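Local coordinates for protein dihydroorotase (Saccharomyces cerevisiae S288C, PDB 6L0A) that catalyses the reversible ring closure of N-carbamoyl-L-aspartate to dihydroorotate, a step of de novo pyrimidine biosynthesis, with two zinc ions per subunit as cofactor, at residues K59-L64 with F70-Y75; E191-N196 with V203-T208; N224-C229 with S345-K350; P285-V290 with K301-D306. All blocks are in the same frame, centred on the assembly; numbering follows the deposited sequence.

Interaction 1 of 4, residues K59-L64 with F70-Y75; sequences KTLQKL and FLMSFY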
loop_
_atom_site.group_PDB
_atom_site.type_symbol
_atom_site.label_atom_id
_atom_site.label_comp_id
_atom_site.label_asym_id
_atom_site.label_seq_id
_atom_site.Cartn_x
_atom_site.Cartn_y
_atom_site.Cartn_z
ATOM N N LYS C 59 -17.916 -10.565 -31.012
ATOM C CA LYS C 59 -19.188 -11.242 -31.243
ATOM C C LYS C 59 -19.760 -11.785 -29.939
ATOM O O LYS C 59 -20.966 -11.692 -29.694
ATOM C CB LYS C 59 -19.004 -12.360 -32.272
ATOM C CG LYS C 59 -18.825 -11.848 -33.702
ATOM C CD LYS C 59 -19.562 -12.712 -34.736
ATOM C CE LYS C 59 -20.920 -12.104 -35.115
ATOM N NZ LYS C 59 -20.838 -11.148 -36.262
ATOM N N THR C 60 -18.894 -12.320 -29.075
ATOM C CA THR C 60 -19.337 -12.813 -27.777
ATOM C C THR C 60 -19.929 -11.690 -26.946
ATOM O O THR C 60 -21.000 -11.841 -26.343
ATOM C CB THR C 60 -18.165 -13.470 -27.039
ATOM O OG1 THR C 60 -17.744 -14.626 -27.764
ATOM C CG2 THR C 60 -18.571 -13.881 -25.612
ATOM N N LEU C 61 -19.245 -10.544 -26.915
ATOM C CA LEU C 61 -19.718 -9.425 -26.115
ATOM C C LEU C 61 -21.033 -8.878 -26.655
ATOM O O LEU C 61 -21.939 -8.550 -25.878
ATOM C CB LEU C 61 -18.662 -8.319 -26.072
ATOM C CG LEU C 61 -17.251 -8.654 -25.585
ATOM C CD1 LEU C 61 -16.484 -7.352 -25.326
ATOM C CD2 LEU C 61 -17.311 -9.499 -24.330
ATOM N N GLN C 62 -21.157 -8.772 -27.982
ATOM C CA GLN C 62 -22.388 -8.231 -28.554
ATOM C C GLN C 62 -23.584 -9.122 -28.257
ATOM O O GLN C 62 -24.696 -8.621 -28.081
ATOM C CB GLN C 62 -22.250 -8.043 -30.066
ATOM C CG GLN C 62 -21.535 -6.771 -30.464
ATOM C CD GLN C 62 -22.370 -5.509 -30.268
ATOM O OE1 GLN C 62 -23.249 -5.424 -29.387
ATOM N NE2 GLN C 62 -22.079 -4.507 -31.078
ATOM N N LYS C 63 -23.375 -10.440 -28.192
ATOM C CA LYS C 63 -24.458 -11.344 -27.820
ATOM C C LYS C 63 -24.905 -11.105 -26.381
ATOM O O LYS C 63 -26.108 -11.114 -26.088
ATOM C CB LYS C 63 -24.015 -12.792 -28.018
ATOM C CG LYS C 63 -25.131 -13.820 -27.930
ATOM C CD LYS C 63 -24.601 -15.214 -28.250
ATOM C CE LYS C 63 -25.722 -16.159 -28.672
ATOM N NZ LYS C 63 -27.030 -15.752 -28.087
ATOM N N LEU C 64 -23.951 -10.864 -25.475
ATOM C CA LEU C 64 -24.286 -10.658 -24.071
ATOM C C LEU C 64 -24.927 -9.301 -23.827
ATOM O O LEU C 64 -25.635 -9.129 -22.829
ATOM C CB LEU C 64 -23.031 -10.792 -23.203
ATOM C CG LEU C 64 -22.317 -12.143 -23.201
ATOM C CD1 LEU C 64 -20.941 -12.014 -22.574
ATOM C CD2 LEU C 64 -23.156 -13.136 -22.428
ATOM N N PHE C 70 -19.196 -1.630 -28.760
ATOM C CA PHE C 70 -17.912 -2.189 -28.346
ATOM C C PHE C 70 -16.820 -1.726 -29.299
ATOM O O PHE C 70 -16.894 -1.993 -30.501
ATOM C CB PHE C 70 -17.969 -3.714 -28.324
ATOM C CG PHE C 70 -18.794 -4.265 -27.210
ATOM C CD1 PHE C 70 -18.358 -4.157 -25.899
ATOM C CD2 PHE C 70 -20.018 -4.869 -27.463
ATOM C CE1 PHE C 70 -19.114 -4.650 -24.854
ATOM C CE2 PHE C 70 -20.796 -5.363 -26.415
ATOM C CZ PHE C 70 -20.344 -5.258 -25.109
ATOM N N LEU C 71 -15.815 -1.038 -28.762
ATOM C CA LEU C 71 -14.603 -0.684 -29.493
ATOM C C LEU C 71 -13.477 -1.569 -28.972
ATOM O O LEU C 71 -13.299 -1.682 -27.759
ATOM C CB LEU C 71 -14.258 0.786 -29.302
ATOM C CG LEU C 71 -15.367 1.806 -29.578
ATOM C CD1 LEU C 71 -14.885 3.219 -29.230
ATOM C CD2 LEU C 71 -15.851 1.712 -31.031
ATOM N N MET C 72 -12.732 -2.189 -29.878
ATOM C CA MET C 72 -11.847 -3.295 -29.533
ATOM C C MET C 72 -10.385 -2.887 -29.680
ATOM O O MET C 72 -10.063 -1.907 -30.355
ATOM C CB MET C 72 -12.139 -4.511 -30.411
ATOM C CG MET C 72 -13.618 -4.926 -30.437
ATOM S SD MET C 72 -14.292 -5.396 -28.817
ATOM C CE MET C 72 -13.334 -6.864 -28.435
ATOM N N SER C 73 -9.497 -3.666 -29.057
ATOM C CA SER C 73 -8.074 -3.366 -29.111
ATOM C C SER C 73 -7.248 -4.641 -29.245
ATOM O O SER C 73 -7.682 -5.748 -28.909
ATOM C CB SER C 73 -7.598 -2.616 -27.853
ATOM O OG SER C 73 -7.846 -3.412 -26.698
ATOM N N PHE C 74 -6.033 -4.451 -29.752
ATOM C CA PHE C 74 -4.965 -5.432 -29.663
ATOM C C PHE C 74 -4.072 -5.131 -28.459
ATOM O O PHE C 74 -3.940 -3.987 -28.016
ATOM C CB PHE C 74 -4.090 -5.417 -30.927
ATOM C CG PHE C 74 -4.648 -6.204 -32.091
ATOM C CD1 PHE C 74 -5.519 -7.270 -31.892
ATOM C CD2 PHE C 74 -4.256 -5.895 -33.382
ATOM C CE1 PHE C 74 -6.006 -8.005 -32.977
ATOM C CE2 PHE C 74 -4.738 -6.606 -34.471
ATOM C CZ PHE C 74 -5.611 -7.665 -34.273
ATOM N N TYR C 75 -3.429 -6.178 -27.963
ATOM C CA TYR C 75 -2.403 -6.090 -26.929
ATOM C C TYR C 75 -1.045 -5.922 -27.601
ATOM O O TYR C 75 -0.722 -6.659 -28.537
ATOM C CB TYR C 75 -2.480 -7.380 -26.120
ATOM C CG TYR C 75 -1.594 -7.612 -24.926
ATOM C CD1 TYR C 75 -0.247 -7.931 -25.076
ATOM C CD2 TYR C 75 -2.137 -7.620 -23.646
ATOM C CE1 TYR C 75 0.543 -8.211 -23.962
ATOM C CE2 TYR C 75 -1.360 -7.901 -22.535
ATOM C CZ TYR C 75 -0.026 -8.188 -22.698
ATOM O OH TYR C 75 0.737 -8.473 -21.589
#
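The backbone oxygen of Leu61 comes closest across the contact, 3.4 Å from Phe70 CE2, a meeting of oxygen with ring carbon; no hydrogen bond joins the two segments. The main interaction is a CH-pi contact. Leu61 CB sits 3.7 Å from the centroid of the Phe70 ring and 14° off its normal, so it lies over one face, a little off its centre. Leu61 CG stands anti to its own carbonyl carbon (chi1 -56°), a setting that puts CD1 over the same face, nearer the CD1-CE1 side, 3.7 Å from Phe70 CD1. Gln62 comes to the edge instead: its CD is 3.7 Å from Phe70 CD2, close to the ring plane, with the amide turned almost perpendicular to the ring. Met72 CE adds a looser contact at 4.5 Å from Leu61 CD1. Thr27 of helix 20-32 and Ile40 of strand 37-40 also touch both Leu61 and Phe70, which places the contact in the packing of a beta-alpha-beta unit, helix 51-64 lying against strand 69-71. With no directional bond across it, the pairing implies packing by dispersion and shape, in which one ring gives a face to Leu61 and an edge to Gln62.

Interaction 2 of 4, residues E191-N196 with V203-T208; sequences EDINKN and VKVAAT
The carboxamide of Asn194 is the flat group here: its ND2 edge faces Val205 O in the amide plane, while Val203 CG1 lies obliquely off the plane near OD1. The ND2 donates to the backbone oxygen of Val205 at 2.9 Å, with an N-H...O angle of 167°; the donor in turn lies in the carbonyl plane, so the bond is close to straight and well aligned. At the other end of the group, Asn194 OD1 accepts a hydrogen bond from water 1 at 2.8 Å. The same water accepts from Lys204 N, also at 2.8 Å, and so links the amide to the residue just before strand 205-209. Val203 CG1 is 3.8 Å from Asn194 OD1. Beside the polar pair, Ile193 CG2 packs on Val205 CB at 3.7 Å, the two side chains crossing at about a right angle; with CG1 anti to the carbonyl carbon (chi1 -68°), CG2 is left anti to N and faces the strand. Asn194 is the first residue past helix 184-193 to leave helical angles, and its ND2 also bonds to Ile190 O in the last turn of that helix. His168 of helix 156-170 touches both Ile193 and Val205. One buried amide thus ties a helix end to strand 205-209 in a beta-alpha-beta unit: its nitrogen and oxygen are both satisfied, and water 1 carries the link from OD1 to Lys204 N.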
loop_
_atom_site.group_PDB
_atom_site.type_symbol
_atom_site.label_atom_id
_atom_site.label_comp_id
_atom_site.label_asym_id
_atom_site.label_seq_id
_atom_site.Cartn_x
_atom_site.Cartn_y
_atom_site.Cartn_z
ATOM N N GLU C 191 -1.242 18.492 -19.547
ATOM C CA GLU C 191 -1.667 19.875 -19.735
ATOM C C GLU C 191 -0.692 20.630 -20.630
ATOM O O GLU C 191 -1.104 21.387 -21.519
ATOM C CB GLU C 191 -1.814 20.560 -18.378
ATOM C CG GLU C 191 -3.197 20.375 -17.750
ATOM C CD GLU C 191 -3.331 21.101 -16.430
ATOM O OE1 GLU C 191 -2.293 21.327 -15.769
ATOM O OE2 GLU C 191 -4.471 21.439 -16.050
ATOM N N ASP C 192 0.603 20.395 -20.450
ATOM C CA ASP C 192 1.595 21.121 -21.225
ATOM C C ASP C 192 1.711 20.609 -22.657
ATOM O O ASP C 192 1.937 21.403 -23.576
ATOM C CB ASP C 192 2.938 21.070 -20.508
ATOM C CG ASP C 192 2.915 21.878 -19.249
ATOM O OD1 ASP C 192 3.701 21.576 -18.325
ATOM O OD2 ASP C 192 2.072 22.810 -19.173
ATOM N N ILE C 193 1.543 19.304 -22.882
ATOM C CA ILE C 193 1.442 18.797 -24.246
ATOM C C ILE C 193 0.281 19.470 -24.971
ATOM O O ILE C 193 0.352 19.715 -26.181
ATOM C CB ILE C 193 1.292 17.260 -24.222
ATOM C CG1 ILE C 193 2.590 16.616 -23.727
ATOM C CG2 ILE C 193 0.917 16.713 -25.585
ATOM C CD1 ILE C 193 2.534 15.077 -23.688
ATOM N N ASN C 194 -0.785 19.801 -24.246
ATOM C CA ASN C 194 -1.966 20.413 -24.826
ATOM C C ASN C 194 -2.013 21.922 -24.591
ATOM O O ASN C 194 -3.101 22.506 -24.524
ATOM C CB ASN C 194 -3.222 19.737 -24.265
ATOM C CG ASN C 194 -3.421 18.351 -24.834
ATOM O OD1 ASN C 194 -3.980 18.193 -25.915
ATOM N ND2 ASN C 194 -2.943 17.333 -24.116
ATOM N N LYS C 195 -0.853 22.560 -24.470
ATOM C CA LYS C 195 -0.789 24.009 -24.240
ATOM C C LYS C 195 -1.492 24.811 -25.325
ATOM O O LYS C 195 -2.170 25.803 -25.007
ATOM C CB LYS C 195 0.678 24.460 -24.159
ATOM C CG LYS C 195 1.323 24.363 -22.792
ATOM C CD LYS C 195 2.670 25.062 -22.791
ATOM C CE LYS C 195 2.527 26.511 -22.342
ATOM N NZ LYS C 195 3.818 27.261 -22.379
ATOM N N ASN C 196 -1.363 24.396 -26.590
ATOM C CA ASN C 196 -1.812 25.174 -27.733
ATOM C C ASN C 196 -3.077 24.610 -28.376
ATOM O O ASN C 196 -3.297 24.812 -29.575
ATOM C CB ASN C 196 -0.698 25.261 -28.774
ATOM C CG ASN C 196 0.512 26.043 -28.290
ATOM O OD1 ASN C 196 0.385 27.012 -27.546
ATOM N ND2 ASN C 196 1.703 25.607 -28.702
ATOM N N VAL C 203 -6.834 17.738 -30.139
ATOM C CA VAL C 203 -6.162 16.919 -29.131
ATOM C C VAL C 203 -5.571 15.682 -29.794
ATOM O O VAL C 203 -6.282 14.908 -30.443
ATOM C CB VAL C 203 -7.129 16.528 -28.008
ATOM C CG1 VAL C 203 -6.467 15.495 -27.077
ATOM C CG2 VAL C 203 -7.579 17.762 -27.226
ATOM N N LYS C 204 -4.267 15.484 -29.618
ATOM C CA LYS C 204 -3.599 14.262 -30.041
ATOM C C LYS C 204 -3.203 13.363 -28.881
ATOM O O LYS C 204 -3.147 12.138 -29.040
ATOM C CB LYS C 204 -2.335 14.593 -30.845
ATOM C CG LYS C 204 -2.592 15.134 -32.243
ATOM C CD LYS C 204 -3.039 14.037 -33.193
ATOM C CE LYS C 204 -3.182 14.574 -34.611
ATOM N NZ LYS C 204 -4.187 13.792 -35.384
ATOM N N VAL C 205 -2.885 13.947 -27.737
ATOM C CA VAL C 205 -2.476 13.198 -26.557
ATOM C C VAL C 205 -3.494 13.492 -25.476
ATOM O O VAL C 205 -3.656 14.648 -25.065
ATOM C CB VAL C 205 -1.057 13.574 -26.108
ATOM C CG1 VAL C 205 -0.708 12.853 -24.808
ATOM C CG2 VAL C 205 -0.062 13.212 -27.213
ATOM N N ALA C 206 -4.213 12.461 -25.047
ATOM C CA ALA C 206 -5.212 12.597 -24.005
ATOM C C ALA C 206 -4.830 11.705 -22.831
ATOM O O ALA C 206 -3.856 10.955 -22.885
ATOM C CB ALA C 206 -6.606 12.246 -24.523
ATOM N N ALA C 207 -5.609 11.819 -21.766
ATOM C CA ALA C 207 -5.444 10.996 -20.580
ATOM C C ALA C 207 -6.828 10.594 -20.111
ATOM O O ALA C 207 -7.764 11.398 -20.172
ATOM C CB ALA C 207 -4.707 11.746 -19.468
ATOM N N THR C 208 -6.973 9.349 -19.684
ATOM C CA THR C 208 -8.227 8.945 -19.072
ATOM C C THR C 208 -8.088 8.996 -17.554
ATOM O O THR C 208 -6.991 8.867 -17.006
ATOM C CB THR C 208 -8.660 7.551 -19.525
ATOM O OG1 THR C 208 -7.606 6.605 -19.283
ATOM C CG2 THR C 208 -9.050 7.555 -21.029
HETATM O O HOH W 1 -2.541 16.818 -27.821
#

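Interaction 3 of 4, residues N224-C229 with S345-K350; sequences NPVNFC and SIIPFK
Val226 turns CG2 anti to its backbone N, which leaves CG1 between N and the carbonyl carbon (chi1 65°), and this setting presents CG2 to Ile347. There it touches both CB and CG2 of Ile347, at 3.7 Å each, the two side chains crossing at about a right angle. Phe349 has its ring swung anti to its own N (chi1 -178°), bringing CD1 to 4.2 Å from Asn227 OD1; the oxygen lies at the ring edge near its plane, and amide and ring planes are 74° apart. One ring face is covered by Lys350 CG, 3.6 Å above the plane and over its centre. Asn227 ND2 bonds to Asp220 O, while water 2 donates to Asn227 OD1 at 2.8 Å and accepts from Lys350 N at 2.9 Å, so both ends of the amide are held. An apolar pair, an amide-to-ring-edge contact and a water bridge join segments far apart in sequence, with no direct hydrogen bond. Ile347 also packs on Tyr270 of the second subunit, and Val226 makes backbone hydrogen bonds to that subunit, which puts the contact at the dimer interface. Water 2 is thus the polar connection between the segments, beside an apolar pair that also meets the second subunit.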
loop_
_atom_site.group_PDB
_atom_site.type_symbol
_atom_site.label_atom_id
_atom_site.label_comp_id
_atom_site.label_asym_id
_atom_site.label_seq_id
_atom_site.Cartn_x
_atom_site.Cartn_y
_atom_site.Cartn_z
ATOM N N ASN C 224 -6.270 -2.535 2.604
ATOM C CA ASN C 224 -7.530 -2.912 1.954
ATOM C C ASN C 224 -7.237 -3.392 0.538
ATOM O O ASN C 224 -7.246 -2.595 -0.415
ATOM C CB ASN C 224 -8.516 -1.742 1.925
ATOM C CG ASN C 224 -8.941 -1.281 3.312
ATOM O OD1 ASN C 224 -9.345 -2.080 4.151
ATOM N ND2 ASN C 224 -8.877 0.026 3.542
ATOM N N PRO C 225 -6.952 -4.680 0.358
ATOM C CA PRO C 225 -6.660 -5.189 -0.998
ATOM C C PRO C 225 -7.738 -4.875 -2.028
ATOM O O PRO C 225 -7.423 -4.750 -3.218
ATOM C CB PRO C 225 -6.521 -6.695 -0.769
ATOM C CG PRO C 225 -5.984 -6.780 0.639
ATOM C CD PRO C 225 -6.681 -5.691 1.396
ATOM N N VAL C 226 -8.997 -4.719 -1.607
ATOM C CA VAL C 226 -10.062 -4.425 -2.561
ATOM C C VAL C 226 -9.837 -3.081 -3.249
ATOM O O VAL C 226 -10.286 -2.882 -4.384
ATOM C CB VAL C 226 -11.439 -4.498 -1.849
ATOM C CG1 VAL C 226 -11.568 -3.421 -0.781
ATOM C CG2 VAL C 226 -12.582 -4.416 -2.856
ATOM N N ASN C 227 -9.097 -2.169 -2.621
ATOM C CA ASN C 227 -8.793 -0.880 -3.227
ATOM C C ASN C 227 -7.427 -0.844 -3.911
ATOM O O ASN C 227 -7.028 0.218 -4.378
ATOM C CB ASN C 227 -8.871 0.229 -2.174
ATOM C CG ASN C 227 -10.296 0.509 -1.734
ATOM O OD1 ASN C 227 -11.239 0.345 -2.517
ATOM N ND2 ASN C 227 -10.465 0.920 -0.476
ATOM N N PHE C 228 -6.699 -1.958 -3.961
ATOM C CA PHE C 228 -5.386 -1.987 -4.600
ATOM C C PHE C 228 -5.563 -2.146 -6.106
ATOM O O PHE C 228 -6.218 -3.091 -6.546
ATOM C CB PHE C 228 -4.552 -3.140 -4.027
ATOM C CG PHE C 228 -3.267 -3.407 -4.758
ATOM C CD1 PHE C 228 -2.244 -2.464 -4.763
ATOM C CD2 PHE C 228 -3.066 -4.616 -5.429
ATOM C CE1 PHE C 228 -1.047 -2.711 -5.434
ATOM C CE2 PHE C 228 -1.858 -4.867 -6.105
ATOM C CZ PHE C 228 -0.857 -3.911 -6.111
ATOM N N CYS C 229 -4.984 -1.241 -6.896
ATOM C CA CYS C 229 -4.964 -1.410 -8.337
ATOM C C CYS C 229 -3.659 -0.813 -8.852
ATOM O O CYS C 229 -2.879 -0.251 -8.090
ATOM C CB CYS C 229 -6.159 -0.691 -8.967
ATOM S SG CYS C 229 -6.009 1.103 -8.560
ATOM N N SER C 345 -18.186 -14.011 -6.849
ATOM C CA SER C 345 -18.572 -12.830 -6.093
ATOM C C SER C 345 -17.500 -11.764 -6.271
ATOM O O SER C 345 -16.311 -12.056 -6.136
ATOM C CB SER C 345 -18.741 -13.150 -4.607
ATOM O OG SER C 345 -19.653 -14.216 -4.429
ATOM N N ILE C 346 -17.921 -10.539 -6.571
ATOM C CA ILE C 346 -17.026 -9.397 -6.721
ATOM C C ILE C 346 -17.396 -8.363 -5.675
ATOM O O ILE C 346 -18.581 -8.073 -5.468
ATOM C CB ILE C 346 -17.125 -8.770 -8.125
ATOM C CG1 ILE C 346 -16.805 -9.787 -9.210
ATOM C CG2 ILE C 346 -16.211 -7.543 -8.237
ATOM C CD1 ILE C 346 -17.460 -9.416 -10.535
ATOM N N ILE C 347 -16.388 -7.778 -5.034
ATOM C CA ILE C 347 -16.588 -6.651 -4.130
ATOM C C ILE C 347 -16.549 -5.376 -4.968
ATOM O O ILE C 347 -15.484 -5.046 -5.521
ATOM C CB ILE C 347 -15.531 -6.623 -3.018
ATOM C CG1 ILE C 347 -15.327 -8.029 -2.442
ATOM C CG2 ILE C 347 -15.949 -5.653 -1.940
ATOM C CD1 ILE C 347 -16.563 -8.570 -1.707
ATOM N N PRO C 348 -17.654 -4.646 -5.094
ATOM C CA PRO C 348 -17.644 -3.412 -5.881
ATOM C C PRO C 348 -16.960 -2.272 -5.143
ATOM O O PRO C 348 -16.849 -2.253 -3.911
ATOM C CB PRO C 348 -19.134 -3.116 -6.079
ATOM C CG PRO C 348 -19.764 -3.659 -4.794
ATOM C CD PRO C 348 -18.978 -4.904 -4.483
ATOM N N PHE C 349 -16.500 -1.305 -5.934
ATOM C CA PHE C 349 -15.937 -0.081 -5.389
ATOM C C PHE C 349 -16.933 0.601 -4.457
ATOM O O PHE C 349 -18.119 0.733 -4.785
ATOM C CB PHE C 349 -15.555 0.852 -6.539
ATOM C CG PHE C 349 -14.930 2.132 -6.109
ATOM C CD1 PHE C 349 -13.815 2.132 -5.288
ATOM C CD2 PHE C 349 -15.453 3.344 -6.536
ATOM C CE1 PHE C 349 -13.244 3.312 -4.896
ATOM C CE2 PHE C 349 -14.881 4.529 -6.159
ATOM C CZ PHE C 349 -13.775 4.518 -5.332
ATOM N N LYS C 350 -16.449 1.022 -3.288
ATOM C CA LYS C 350 -17.235 1.795 -2.320
ATOM C C LYS C 350 -18.444 1.012 -1.821
ATOM O O LYS C 350 -19.489 1.596 -1.515
ATOM C CB LYS C 350 -17.678 3.141 -2.899
ATOM C CG LYS C 350 -16.593 4.209 -2.870
ATOM C CD LYS C 350 -17.012 5.462 -3.608
ATOM C CE LYS C 350 -18.284 6.064 -3.022
ATOM N NZ LYS C 350 -18.034 6.748 -1.718
HETATM O O HOH W 2 -13.870 1.157 -1.981
#

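Interaction 4 of 4, residues P285-V290 with K301-D306; sequences PYIAQV and KGFVSD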
loop_
_atom_site.group_PDB
_atom_site.type_symbol
_atom_site.label_atom_id
_atom_site.label_comp_id
_atom_site.label_asym_id
_atom_site.label_seq_id
_atom_site.Cartn_x
_atom_site.Cartn_y
_atom_site.Cartn_z
ATOM N N PRO C 285 -22.854 6.811 -11.920
ATOM C CA PRO C 285 -23.141 7.342 -10.569
ATOM C C PRO C 285 -21.906 7.676 -9.732
ATOM O O PRO C 285 -21.939 8.680 -9.007
ATOM C CB PRO C 285 -23.974 6.224 -9.932
ATOM C CG PRO C 285 -24.666 5.572 -11.086
ATOM C CD PRO C 285 -23.673 5.617 -12.219
ATOM N N TYR C 286 -20.820 6.886 -9.805
ATOM C CA TYR C 286 -19.594 7.250 -9.088
ATOM C C TYR C 286 -19.082 8.606 -9.546
ATOM O O TYR C 286 -18.724 9.468 -8.732
ATOM C CB TYR C 286 -18.482 6.209 -9.308
ATOM C CG TYR C 286 -18.677 4.833 -8.723
ATOM C CD1 TYR C 286 -18.950 4.654 -7.368
ATOM C CD2 TYR C 286 -18.542 3.707 -9.519
ATOM C CE1 TYR C 286 -19.111 3.389 -6.843
ATOM C CE2 TYR C 286 -18.693 2.436 -9.008
ATOM C CZ TYR C 286 -18.981 2.284 -7.661
ATOM O OH TYR C 286 -19.135 1.025 -7.166
ATOM N N ILE C 287 -18.990 8.796 -10.863
ATOM C CA ILE C 287 -18.449 10.038 -11.395
ATOM C C ILE C 287 -19.358 11.211 -11.038
ATOM O O ILE C 287 -18.889 12.312 -10.724
ATOM C CB ILE C 287 -18.254 9.908 -12.915
ATOM C CG1 ILE C 287 -17.286 8.756 -13.222
ATOM C CG2 ILE C 287 -17.742 11.206 -13.485
ATOM C CD1 ILE C 287 -15.887 8.991 -12.674
ATOM N N ALA C 288 -20.670 10.990 -11.093
ATOM C CA ALA C 288 -21.619 12.041 -10.749
ATOM C C ALA C 288 -21.428 12.495 -9.310
ATOM O O ALA C 288 -21.560 13.684 -9.000
ATOM C CB ALA C 288 -23.044 11.543 -10.975
ATOM N N GLN C 289 -21.085 11.563 -8.420
ATOM C CA GLN C 289 -20.799 11.933 -7.038
ATOM C C GLN C 289 -19.703 12.987 -6.974
ATOM O O GLN C 289 -19.817 13.982 -6.244
ATOM C CB GLN C 289 -20.406 10.691 -6.238
ATOM C CG GLN C 289 -20.518 10.860 -4.726
ATOM C CD GLN C 289 -21.924 11.225 -4.304
ATOM O OE1 GLN C 289 -22.897 10.598 -4.736
ATOM N NE2 GLN C 289 -22.043 12.245 -3.455
ATOM N N VAL C 290 -18.637 12.792 -7.748
ATOM C CA VAL C 290 -17.505 13.713 -7.727
ATOM C C VAL C 290 -17.898 15.065 -8.302
ATOM O O VAL C 290 -17.578 16.118 -7.735
ATOM C CB VAL C 290 -16.320 13.104 -8.494
ATOM C CG1 VAL C 290 -15.153 14.094 -8.545
ATOM C CG2 VAL C 290 -15.926 11.788 -7.849
ATOM N N LYS C 301 -21.206 15.987 -18.745
ATOM C CA LYS C 301 -21.454 15.408 -20.061
ATOM C C LYS C 301 -20.189 15.402 -20.910
ATOM O O LYS C 301 -19.952 14.464 -21.678
ATOM C CB LYS C 301 -22.576 16.166 -20.774
ATOM C CG LYS C 301 -22.817 15.678 -22.198
ATOM C CD LYS C 301 -24.275 15.812 -22.603
ATOM C CE LYS C 301 -24.535 15.104 -23.929
ATOM N NZ LYS C 301 -23.699 15.709 -25.005
ATOM N N GLY C 302 -19.366 16.439 -20.792
ATOM C CA GLY C 302 -18.116 16.444 -21.529
ATOM C C GLY C 302 -17.195 15.321 -21.093
ATOM O O GLY C 302 -16.612 14.623 -21.927
ATOM N N PHE C 303 -17.104 15.093 -19.780
ATOM C CA PHE C 303 -16.133 14.138 -19.251
ATOM C C PHE C 303 -16.533 12.697 -19.549
ATOM O O PHE C 303 -15.664 11.859 -19.814
ATOM C CB PHE C 303 -15.959 14.349 -17.745
ATOM C CG PHE C 303 -15.009 13.370 -17.103
ATOM C CD1 PHE C 303 -13.644 13.473 -17.310
ATOM C CD2 PHE C 303 -15.484 12.360 -16.296
ATOM C CE1 PHE C 303 -12.759 12.557 -16.728
ATOM C CE2 PHE C 303 -14.613 11.450 -15.697
ATOM C CZ PHE C 303 -13.250 11.554 -15.922
ATOM N N VAL C 304 -17.833 12.385 -19.524
ATOM C CA VAL C 304 -18.306 11.016 -19.708
ATOM C C VAL C 304 -18.960 10.781 -21.062
ATOM O O VAL C 304 -19.489 9.685 -21.287
ATOM C CB VAL C 304 -19.268 10.582 -18.588
ATOM C CG1 VAL C 304 -18.597 10.707 -17.211
ATOM C CG2 VAL C 304 -20.562 11.395 -18.640
ATOM N N SER C 305 -18.959 11.764 -21.964
ATOM C CA SER C 305 -19.515 11.490 -23.284
ATOM C C SER C 305 -18.815 12.263 -24.395
ATOM O O SER C 305 -18.228 11.649 -25.287
ATOM C CB SER C 305 -21.017 11.786 -23.322
ATOM O OG SER C 305 -21.552 11.441 -24.594
ATOM N N ASP C 306 -18.858 13.600 -24.353
ATOM C CA ASP C 306 -18.411 14.398 -25.497
ATOM C C ASP C 306 -16.959 14.107 -25.867
ATOM O O ASP C 306 -16.642 13.861 -27.039
ATOM C CB ASP C 306 -18.574 15.896 -25.204
ATOM C CG ASP C 306 -20.008 16.291 -24.893
ATOM O OD1 ASP C 306 -20.931 15.475 -25.100
ATOM O OD2 ASP C 306 -20.198 17.431 -24.420
#
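Ile287 meets Phe303 and Val304 through one methyl group. Its CG2 is 3.8 Å from both CD2 and CE2 of Phe303, at the ring edge and near its plane, and 3.9 Å from Val304 CG1, so the methyl fits between the ring rim and the valine. Ile287 CD1 adds a looser touch on Phe303 CE2 at 4.1 Å. The isoleucine and phenylalanine side chains cross at about a right angle; the phenyl group, anti to its backbone N (chi1 178°), extends toward the isoleucine edge first. Behind this apolar shell the helix 300-312 widens into a pi-type turn at 302-306, in which Asp306 N bonds to Lys301 O at 3.0 Å. A salt bridge spans the same turn, Lys301 NZ reaching Asp306 OD1 at 2.8 Å by the syn lone pair of the carboxylate. Farther out, the Phe291 ring meets that of Phe303 at about 35°, while Ala246 of helix 236-246 touches Phe303 as well. Phe255 of strand 253-255 touches all three residues of the contact, and the Phe303 backbone bonds to it. The helices 283-293 and 300-312 therefore pack together beside this barrel strand, with Ala288 of the former reaching Trp357 of strand 354-362.

From the N terminus, interaction 1 closes the first short loop, returning the chain from helix 51-64 to strand 69-71 across five residues. Interaction 2 does the same for helix 184-193 and strand 205-209, six residues apart, so both belong to beta-alpha-beta units of the TIM-barrel-like domain. Interaction 3 opens at 224-229 and closes 115 residues later at 345-350; interaction 4, which pairs helices 283-293 and 300-312, falls wholly within that span. No two contacts cross along the chain. Interactions 3 and 4 touch, Tyr286 OH lying 2.6 Å from Phe349 O in a probable hydrogen bond, and so tie helix 283-293 to the segment that leads into strand 354-362.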